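YkuI protein (Bacillus subtilis, PDB 2BAS) binds the second messenger cyclic di-GMP, and its EAL domain probably acts as a phosphodiesterase that cleaves it. Local coordinates at residues 92-97 and 127-132; 375-380 and 386-391; 379-384 and 412-417. All blocks are in the same frame, centred on the assembly; numbering follows the deposited sequence.

Contact 1: 92-97 and 127-132; sequences IIRQAL and LELLKE
Arg94 and Glu132 form a salt bridge between two helices that run nearly parallel, their axes 20° apart and 11.5 Å from each other at closest approach. Arg94 NH1 donates to Glu132 OE1 over 2.8 Å, meeting the lone pair on the side of the other carboxylate oxygen. The bond is bent, at 146°, and the acceptor lies somewhat out of the guanidinium plane. OE1 thus takes the short bond, whereas Glu132 OE2 faces a second cation, Lys136, in a long and weak ion pair. CD1 of Leu129 sits over one face of the guanidinium, 3.4 Å from Arg94 CZ. Leu129 projects both methyls toward helix 82-100 because its CG lies opposite the backbone N (chi1 171°), and its CD2 meets Ile93 CG2 at 4.0 Å. One leucine packs on Ile93 with one methyl and on the guanidinium face with the other. On another side of helix 82-100, Gln95 NE2 donates to Val38 O of strand 38-47. The two helices are neighbouring outer helices of the EAL barrel: helix 82-100 leads into the parallel strand 108-112 and helix 124-135 into strand 143-147, with Leu127 packed in turn against helix 156-167.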
loop_
_atom_site.group_PDB
_atom_site.type_symbol
_atom_site.label_atom_id
_atom_site.label_comp_id
_atom_site.label_asym_id
_atom_site.label_seq_id
_atom_site.Cartn_x
_atom_site.Cartn_y
_atom_site.Cartn_z
ATOM N N ILE A 92 15.490 -34.259 6.542
ATOM C CA ILE A 92 16.164 -33.103 5.957
ATOM C C ILE A 92 16.537 -32.039 6.993
ATOM O O ILE A 92 17.696 -31.638 7.059
ATOM C CB ILE A 92 15.314 -32.452 4.853
ATOM C CG1 ILE A 92 15.074 -33.435 3.711
ATOM C CG2 ILE A 92 15.978 -31.173 4.329
ATOM C CD1 ILE A 92 13.915 -33.005 2.817
ATOM N N ILE A 93 15.557 -31.588 7.784
ATOM C CA ILE A 93 15.763 -30.536 8.791
ATOM C C ILE A 93 16.891 -30.859 9.767
ATOM O O ILE A 93 17.778 -30.031 9.996
ATOM C CB ILE A 93 14.477 -30.235 9.596
ATOM C CG1 ILE A 93 13.334 -29.821 8.667
ATOM C CG2 ILE A 93 14.722 -29.118 10.601
ATOM C CD1 ILE A 93 11.947 -29.900 9.309
ATOM N N ARG A 94 16.849 -32.062 10.336
ATOM C CA ARG A 94 17.861 -32.509 11.290
ATOM C C ARG A 94 19.277 -32.530 10.713
ATOM O O ARG A 94 20.219 -32.081 11.369
ATOM C CB ARG A 94 17.487 -33.866 11.876
ATOM C CG ARG A 94 16.310 -33.792 12.824
ATOM C CD ARG A 94 15.830 -35.173 13.250
ATOM N NE ARG A 94 14.605 -35.037 14.030
ATOM C CZ ARG A 94 14.556 -34.838 15.347
ATOM N NH1 ARG A 94 15.672 -34.772 16.072
ATOM N NH2 ARG A 94 13.376 -34.709 15.944
ATOM N N GLN A 95 19.433 -33.032 9.493
ATOM C CA GLN A 95 20.736 -32.999 8.843
ATOM C C GLN A 95 21.220 -31.571 8.689
ATOM O O GLN A 95 22.399 -31.285 8.901
ATOM C CB GLN A 95 20.677 -33.643 7.468
ATOM C CG GLN A 95 20.598 -35.146 7.482
ATOM C CD GLN A 95 20.553 -35.709 6.087
ATOM O OE1 GLN A 95 21.465 -35.495 5.285
ATOM N NE2 GLN A 95 19.489 -36.439 5.786
ATOM N N ALA A 96 20.304 -30.679 8.320
ATOM C CA ALA A 96 20.645 -29.296 8.077
ATOM C C ALA A 96 21.046 -28.569 9.351
ATOM O O ALA A 96 22.050 -27.855 9.358
ATOM C CB ALA A 96 19.507 -28.578 7.384
ATOM N N LEU A 97 20.274 -28.739 10.423
ATOM C CA LEU A 97 20.609 -28.075 11.683
ATOM C C LEU A 97 21.916 -28.643 12.238
ATOM O O LEU A 97 22.643 -27.952 12.953
ATOM C CB LEU A 97 19.470 -28.151 12.709
ATOM C CG LEU A 97 18.119 -27.503 12.372
ATOM C CD1 LEU A 97 17.221 -27.444 13.590
ATOM C CD2 LEU A 97 18.259 -26.107 11.781
ATOM N N LEU A 127 8.125 -27.285 17.097
ATOM C CA LEU A 127 8.740 -26.431 18.102
ATOM C C LEU A 127 9.599 -27.304 19.023
ATOM O O LEU A 127 10.691 -26.892 19.430
ATOM C CB LEU A 127 7.676 -25.656 18.888
ATOM C CG LEU A 127 8.100 -24.671 19.988
ATOM C CD1 LEU A 127 8.985 -23.546 19.460
ATOM C CD2 LEU A 127 6.880 -24.098 20.699
ATOM N N GLU A 128 9.100 -28.508 19.332
ATOM C CA GLU A 128 9.848 -29.509 20.106
ATOM C C GLU A 128 11.170 -29.821 19.386
ATOM O O GLU A 128 12.228 -29.869 20.015
ATOM C CB GLU A 128 9.029 -30.804 20.334
ATOM C CG GLU A 128 7.862 -30.721 21.358
ATOM C CD GLU A 128 7.121 -32.071 21.586
ATOM O OE1 GLU A 128 6.851 -32.820 20.614
ATOM O OE2 GLU A 128 6.785 -32.380 22.757
ATOM N N LEU A 129 11.102 -30.008 18.066
ATOM C CA LEU A 129 12.302 -30.219 17.254
ATOM C C LEU A 129 13.232 -29.024 17.342
ATOM O O LEU A 129 14.447 -29.199 17.401
ATOM C CB LEU A 129 11.961 -30.504 15.786
ATOM C CG LEU A 129 13.119 -30.549 14.776
ATOM C CD1 LEU A 129 14.226 -31.504 15.220
ATOM C CD2 LEU A 129 12.620 -30.951 13.415
ATOM N N LEU A 130 12.665 -27.818 17.355
ATOM C CA LEU A 130 13.472 -26.603 17.442
ATOM C C LEU A 130 14.180 -26.480 18.791
ATOM O O LEU A 130 15.358 -26.122 18.846
ATOM C CB LEU A 130 12.635 -25.353 17.144
ATOM C CG LEU A 130 12.136 -25.150 15.706
ATOM C CD1 LEU A 130 11.307 -23.867 15.601
ATOM C CD2 LEU A 130 13.274 -25.131 14.683
ATOM N N LYS A 131 13.459 -26.800 19.865
ATOM C CA LYS A 131 13.983 -26.725 21.234
ATOM C C LYS A 131 15.159 -27.667 21.504
ATOM O O LYS A 131 16.010 -27.378 22.344
ATOM C CB LYS A 131 12.858 -26.967 22.250
ATOM C CG LYS A 131 11.889 -25.780 22.404
ATOM C CD LYS A 131 10.661 -26.159 23.227
ATOM C CE LYS A 131 9.839 -24.945 23.616
ATOM N NZ LYS A 131 10.540 -24.122 24.638
ATOM N N GLU A 132 15.198 -28.790 20.788
ATOM C CA GLU A 132 16.280 -29.771 20.918
ATOM C C GLU A 132 17.603 -29.184 20.420
ATOM O O GLU A 132 18.664 -29.436 20.997
ATOM C CB GLU A 132 15.944 -31.044 20.136
ATOM C CG GLU A 132 17.021 -32.124 20.188
ATOM C CD GLU A 132 16.892 -33.151 19.069
ATOM O OE1 GLU A 132 15.777 -33.309 18.515
ATOM O OE2 GLU A 132 17.913 -33.803 18.744
#

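Contact 2: 375-380 and 386-391; sequences LENIMR and KGFFSD
Asn377 and Arg380 of the helix face the chain just after the turn that ends it, with the CA atoms of Asn377 and Phe388 9.2 Å apart and those of Arg380 and Lys386 8.4 Å apart. The contact centres on the Phe388 ring. The guanidinium of Arg380 lies flat on one face of it in an offset cation-pi stack, the planes only 19° apart and Arg380 CZ 4.0 Å from the ring centroid. NH2 reaches over the rim, 3.2 Å from Phe388 CE1, while further back the aliphatic part joins in, with Arg380 CG 3.8 Å from Phe388 CE2. The arginine chain leaves the helix with CG anti to N, then bends at chi2 and chi3 (149° and 87°), which folds the guanidinium down over the ring instead of extending it past. Asn377 meets the same ring at its edge: OD1 stands 3.5 Å from Phe388 CE1, and the amide is steeply inclined to the ring plane. Phe389, the next residue, points its side chain the other way, onto Phe299 of helix 271-311. Further along, Ser390 OG donates to Asp391 O (2.9 Å) and is also bonded to Thr404 N of the adjoining strand, while Asp391 makes salt bridges with Arg224 and Lys225 of the second subunit. No hydrogen bond links helix and strand segments here, so their cohesion rests on the stack and on van der Waals contact. The cation over the ring face is favourable, and the carbonyl oxygen near the C-H rim may add a weak electrostatic term; together they probably limit the turning of the ring at the surface where helix 374-384 turns back into edge strand 388-394.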
loop_
_atom_site.group_PDB
_atom_site.type_symbol
_atom_site.label_atom_id
_atom_site.label_comp_id
_atom_site.label_asym_id
_atom_site.label_seq_id
_atom_site.Cartn_x
_atom_site.Cartn_y
_atom_site.Cartn_z
ATOM N N LEU A 375 -3.263 18.697 2.377
ATOM C CA LEU A 375 -2.979 19.640 3.458
ATOM C C LEU A 375 -1.475 19.698 3.751
ATOM O O LEU A 375 -0.949 20.729 4.190
ATOM C CB LEU A 375 -3.786 19.274 4.727
ATOM C CG LEU A 375 -5.319 19.440 4.680
ATOM C CD1 LEU A 375 -6.003 18.970 5.952
ATOM C CD2 LEU A 375 -5.743 20.885 4.388
ATOM N N GLU A 376 -0.813 18.568 3.518
ATOM C CA GLU A 376 0.625 18.404 3.695
ATOM C C GLU A 376 1.318 19.343 2.689
ATOM O O GLU A 376 2.233 20.080 3.047
ATOM C CB GLU A 376 1.008 16.928 3.441
ATOM C CG GLU A 376 2.274 16.407 4.143
ATOM C CD GLU A 376 2.848 15.082 3.519
ATOM O OE1 GLU A 376 2.714 13.993 4.153
ATOM O OE2 GLU A 376 3.442 15.132 2.396
ATOM N N ASN A 377 0.849 19.318 1.441
ATOM C CA ASN A 377 1.373 20.170 0.383
ATOM C C ASN A 377 1.235 21.667 0.660
ATOM O O ASN A 377 2.187 22.428 0.461
ATOM C CB ASN A 377 0.755 19.806 -0.971
ATOM C CG ASN A 377 1.338 18.529 -1.539
ATOM O OD1 ASN A 377 2.458 18.160 -1.200
ATOM N ND2 ASN A 377 0.586 17.847 -2.397
ATOM N N ILE A 378 0.053 22.079 1.110
ATOM C CA ILE A 378 -0.176 23.455 1.535
ATOM C C ILE A 378 0.859 23.854 2.582
ATOM O O ILE A 378 1.556 24.856 2.410
ATOM C CB ILE A 378 -1.610 23.650 2.055
ATOM C CG1 ILE A 378 -2.576 23.585 0.868
ATOM C CG2 ILE A 378 -1.729 24.977 2.774
ATOM C CD1 ILE A 378 -3.984 23.368 1.250
HETATM N N MSE A 379 0.963 23.062 3.649
HETATM C CA MSE A 379 2.034 23.195 4.642
HETATM C C MSE A 379 3.402 23.425 4.024
HETATM O O MSE A 379 4.103 24.355 4.412
HETATM C CB MSE A 379 2.125 21.929 5.482
HETATM C CG MSE A 379 1.623 22.065 6.886
HETATM SE SE MSE A 379 2.962 22.849 8.050
HETATM C CE MSE A 379 4.415 21.531 7.777
ATOM N N ARG A 380 3.783 22.560 3.080
ATOM C CA ARG A 380 5.095 22.639 2.442
ATOM C C ARG A 380 5.265 23.932 1.625
ATOM O O ARG A 380 6.278 24.621 1.762
ATOM C CB ARG A 380 5.407 21.376 1.612
ATOM C CG ARG A 380 6.776 21.428 0.918
ATOM C CD ARG A 380 7.452 20.064 0.741
ATOM N NE ARG A 380 7.060 19.370 -0.488
ATOM C CZ ARG A 380 6.092 18.459 -0.560
ATOM N NH1 ARG A 380 5.399 18.121 0.528
ATOM N NH2 ARG A 380 5.818 17.882 -1.725
ATOM N N LYS A 386 7.867 27.876 -2.429
ATOM C CA LYS A 386 8.107 27.458 -3.810
ATOM C C LYS A 386 6.998 26.504 -4.221
ATOM O O LYS A 386 6.277 25.970 -3.365
ATOM C CB LYS A 386 9.436 26.705 -3.943
ATOM C CG LYS A 386 10.687 27.394 -3.399
ATOM C CD LYS A 386 11.410 28.263 -4.442
ATOM C CE LYS A 386 11.065 29.745 -4.313
ATOM N NZ LYS A 386 11.568 30.348 -3.036
ATOM N N GLY A 387 6.876 26.281 -5.531
ATOM C CA GLY A 387 5.943 25.300 -6.081
ATOM C C GLY A 387 6.662 23.979 -6.290
ATOM O O GLY A 387 7.850 23.884 -5.960
ATOM N N PHE A 388 5.960 22.965 -6.827
ATOM C CA PHE A 388 6.552 21.623 -7.076
ATOM C C PHE A 388 5.613 20.583 -7.694
ATOM O O PHE A 388 4.389 20.672 -7.562
ATOM C CB PHE A 388 7.144 21.040 -5.800
ATOM C CG PHE A 388 6.179 21.000 -4.655
ATOM C CD1 PHE A 388 5.185 20.031 -4.600
ATOM C CD2 PHE A 388 6.268 21.935 -3.626
ATOM C CE1 PHE A 388 4.289 19.999 -3.544
ATOM C CE2 PHE A 388 5.386 21.909 -2.565
ATOM C CZ PHE A 388 4.394 20.947 -2.517
ATOM N N PHE A 389 6.219 19.585 -8.348
ATOM C CA PHE A 389 5.507 18.505 -9.008
ATOM C C PHE A 389 5.054 17.453 -8.025
ATOM O O PHE A 389 5.810 17.042 -7.144
ATOM C CB PHE A 389 6.433 17.756 -9.988
ATOM C CG PHE A 389 6.658 18.439 -11.303
ATOM C CD1 PHE A 389 5.738 19.330 -11.824
ATOM C CD2 PHE A 389 7.769 18.115 -12.065
ATOM C CE1 PHE A 389 5.953 19.944 -13.055
ATOM C CE2 PHE A 389 7.988 18.718 -13.310
ATOM C CZ PHE A 389 7.078 19.640 -13.801
ATOM N N SER A 390 3.849 16.945 -8.221
ATOM C CA SER A 390 3.444 15.743 -7.509
ATOM C C SER A 390 4.153 14.583 -8.189
ATOM O O SER A 390 4.798 14.763 -9.230
ATOM C CB SER A 390 1.937 15.543 -7.621
ATOM O OG SER A 390 1.579 15.071 -8.906
ATOM N N ASP A 391 4.035 13.394 -7.614
ATOM C CA ASP A 391 4.478 12.176 -8.285
ATOM C C ASP A 391 3.410 11.726 -9.290
ATOM O O ASP A 391 2.354 12.344 -9.376
ATOM C CB ASP A 391 4.754 11.062 -7.272
ATOM C CG ASP A 391 3.581 10.797 -6.353
ATOM O OD1 ASP A 391 2.999 11.769 -5.801
ATOM O OD2 ASP A 391 3.271 9.616 -6.141
#

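Contact 3: 379-384 and 412-417; sequences MRMRNL and QMYLFI
Met381, a selenomethionine, and Tyr414 carry the apolar contact, where the axes of helical segment 379-384 and strand segment 413-417 cross at 114°, 10.5 Å apart at closest approach. The bend at chi3 (-83°) turns the terminal methyl CE onto the aromatic pair: it lies 3.6 Å from Tyr414 CD2 and 4.4 Å from Phe416 CE2, approaching both rings obliquely. The selenium adds a Met-aromatic contact, SE being 5.2 Å from the centroid of the Tyr414 ring, at an oblique position well off its normal. Arg382 contributes van der Waals packing, its CG 3.7 Å from Tyr414 OH, while its charged end leads away. Polar bonding does not span the two segments: Arg380 O accepts from Leu384 N and Asn383 N as the helix finishes, and the backbone of Tyr414 pairs with Cys339 of strand 335-340. Replacing Tyr414 with an alanine would probably deprive the Met381 methyl and selenium of their nearest aromatic wall and open a gap beneath the helix. With no hydrogen bond or charge pair across the segments, their attachment is a matter of apolar and selenium-aromatic packing, which seats the helix end on strand 413-419, an inner strand of this probably PAS-like antiparallel sheet.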
loop_
_atom_site.group_PDB
_atom_site.type_symbol
_atom_site.label_atom_id
_atom_site.label_comp_id
_atom_site.label_asym_id
_atom_site.label_seq_id
_atom_site.Cartn_x
_atom_site.Cartn_y
_atom_site.Cartn_z
HETATM N N MSE A 379 0.963 23.062 3.649
HETATM C CA MSE A 379 2.034 23.195 4.642
HETATM C C MSE A 379 3.402 23.425 4.024
HETATM O O MSE A 379 4.103 24.355 4.412
HETATM C CB MSE A 379 2.125 21.929 5.482
HETATM C CG MSE A 379 1.623 22.065 6.886
HETATM SE SE MSE A 379 2.962 22.849 8.050
HETATM C CE MSE A 379 4.415 21.531 7.777
ATOM N N ARG A 380 3.783 22.560 3.080
ATOM C CA ARG A 380 5.095 22.639 2.442
ATOM C C ARG A 380 5.265 23.932 1.625
ATOM O O ARG A 380 6.278 24.621 1.762
ATOM C CB ARG A 380 5.407 21.376 1.612
ATOM C CG ARG A 380 6.776 21.428 0.918
ATOM C CD ARG A 380 7.452 20.064 0.741
ATOM N NE ARG A 380 7.060 19.370 -0.488
ATOM C CZ ARG A 380 6.092 18.459 -0.560
ATOM N NH1 ARG A 380 5.399 18.121 0.528
ATOM N NH2 ARG A 380 5.818 17.882 -1.725
HETATM N N MSE A 381 4.270 24.265 0.808
HETATM C CA MSE A 381 4.304 25.493 0.019
HETATM C C MSE A 381 4.433 26.751 0.864
HETATM O O MSE A 381 5.223 27.631 0.546
HETATM C CB MSE A 381 3.081 25.595 -0.879
HETATM C CG MSE A 381 3.134 24.614 -2.019
HETATM SE SE MSE A 381 1.761 24.916 -3.334
HETATM C CE MSE A 381 0.227 23.967 -2.480
ATOM N N ARG A 382 3.664 26.800 1.948
ATOM C CA ARG A 382 3.578 27.949 2.842
ATOM C C ARG A 382 4.853 28.146 3.663
ATOM O O ARG A 382 5.073 29.216 4.225
ATOM C CB ARG A 382 2.362 27.772 3.757
ATOM C CG ARG A 382 1.828 29.040 4.399
ATOM C CD ARG A 382 2.295 29.198 5.834
ATOM N NE ARG A 382 1.715 28.195 6.732
ATOM C CZ ARG A 382 2.038 28.062 8.019
ATOM N NH1 ARG A 382 2.943 28.862 8.572
ATOM N NH2 ARG A 382 1.460 27.123 8.759
ATOM N N ASN A 383 5.694 27.120 3.716
ATOM C CA ASN A 383 6.944 27.187 4.462
ATOM C C ASN A 383 8.166 27.238 3.566
ATOM O O ASN A 383 9.168 27.856 3.913
ATOM C CB ASN A 383 7.048 26.013 5.434
ATOM C CG ASN A 383 6.101 26.149 6.611
ATOM O OD1 ASN A 383 6.150 27.131 7.351
ATOM N ND2 ASN A 383 5.237 25.157 6.795
ATOM N N LEU A 384 8.079 26.580 2.420
ATOM C CA LEU A 384 9.162 26.554 1.451
ATOM C C LEU A 384 9.058 27.754 0.500
ATOM O O LEU A 384 10.066 28.213 -0.050
ATOM C CB LEU A 384 9.101 25.233 0.681
ATOM C CG LEU A 384 9.993 24.890 -0.512
ATOM C CD1 LEU A 384 11.354 24.382 -0.049
ATOM C CD2 LEU A 384 9.291 23.841 -1.368
ATOM N N GLN A 412 -2.472 33.787 0.675
ATOM C CA GLN A 412 -2.730 32.386 1.002
ATOM C C GLN A 412 -3.696 31.723 0.007
ATOM O O GLN A 412 -4.720 31.166 0.399
ATOM C CB GLN A 412 -3.271 32.245 2.439
ATOM C CG GLN A 412 -2.320 32.689 3.544
ATOM C CD GLN A 412 -2.550 34.126 3.998
ATOM O OE1 GLN A 412 -3.416 34.834 3.475
ATOM N NE2 GLN A 412 -1.777 34.555 4.993
HETATM N N MSE A 413 -3.383 31.823 -1.280
HETATM C CA MSE A 413 -4.161 31.153 -2.327
HETATM C C MSE A 413 -3.265 30.119 -2.987
HETATM O O MSE A 413 -2.048 30.208 -2.905
HETATM C CB MSE A 413 -4.701 32.148 -3.352
HETATM C CG MSE A 413 -5.835 33.004 -2.840
HETATM SE SE MSE A 413 -6.272 34.477 -4.069
HETATM C CE MSE A 413 -7.528 35.550 -2.914
ATOM N N TYR A 414 -3.855 29.122 -3.623
ATOM C CA TYR A 414 -3.051 28.066 -4.196
ATOM C C TYR A 414 -3.539 27.699 -5.582
ATOM O O TYR A 414 -4.738 27.615 -5.838
ATOM C CB TYR A 414 -2.977 26.856 -3.241
ATOM C CG TYR A 414 -2.381 27.254 -1.919
ATOM C CD1 TYR A 414 -3.190 27.677 -0.869
ATOM C CD2 TYR A 414 -1.003 27.279 -1.739
ATOM C CE1 TYR A 414 -2.640 28.102 0.342
ATOM C CE2 TYR A 414 -0.437 27.698 -0.529
ATOM C CZ TYR A 414 -1.262 28.107 0.506
ATOM O OH TYR A 414 -0.704 28.514 1.705
ATOM N N LEU A 415 -2.571 27.492 -6.467
ATOM C CA LEU A 415 -2.817 27.261 -7.861
ATOM C C LEU A 415 -2.434 25.822 -8.184
ATOM O O LEU A 415 -1.390 25.320 -7.736
ATOM C CB LEU A 415 -1.979 28.248 -8.667
ATOM C CG LEU A 415 -1.903 28.202 -10.194
ATOM C CD1 LEU A 415 -3.213 28.662 -10.841
ATOM C CD2 LEU A 415 -0.731 29.087 -10.637
ATOM N N PHE A 416 -3.291 25.160 -8.956
ATOM C CA PHE A 416 -3.035 23.790 -9.330
ATOM C C PHE A 416 -3.116 23.665 -10.837
ATOM O O PHE A 416 -4.077 24.138 -11.467
ATOM C CB PHE A 416 -4.003 22.865 -8.610
ATOM C CG PHE A 416 -3.917 22.967 -7.121
ATOM C CD1 PHE A 416 -4.690 23.899 -6.427
ATOM C CD2 PHE A 416 -3.034 22.167 -6.414
ATOM C CE1 PHE A 416 -4.593 24.027 -5.058
ATOM C CE2 PHE A 416 -2.930 22.276 -5.049
ATOM C CZ PHE A 416 -3.710 23.200 -4.363
ATOM N N ILE A 417 -2.061 23.087 -11.409
ATOM C CA ILE A 417 -1.948 22.882 -12.845
ATOM C C ILE A 417 -1.686 21.402 -13.102
ATOM O O ILE A 417 -0.638 20.888 -12.721
ATOM C CB ILE A 417 -0.788 23.681 -13.420
ATOM C CG1 ILE A 417 -0.959 25.177 -13.130
ATOM C CG2 ILE A 417 -0.671 23.428 -14.890
ATOM C CD1 ILE A 417 0.304 25.994 -13.384
#

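Overall arrangement
From the N terminus, contact 1 comes first, closing the excursion through strand 108-112 and joining neighbouring outer helices of the EAL barrel. The chain then completes that barrel and passes along helix 271-311 to the C-terminal domain, where the centres of contacts 2 and 3 lie about 54 and 60 Å from that of contact 1. Contact 2 closes a short turn between helix 374-384 and strand 388-394. Contact 3 starts from the same helix, overlapping contact 2 at Met379 and Arg380, and closes a longer loop by way of strand 401-409. The two meet where Phe388 CE2 lies 3.6 Å from Met381 CG, so one helix is tied to an edge and an inner strand of the same sheet.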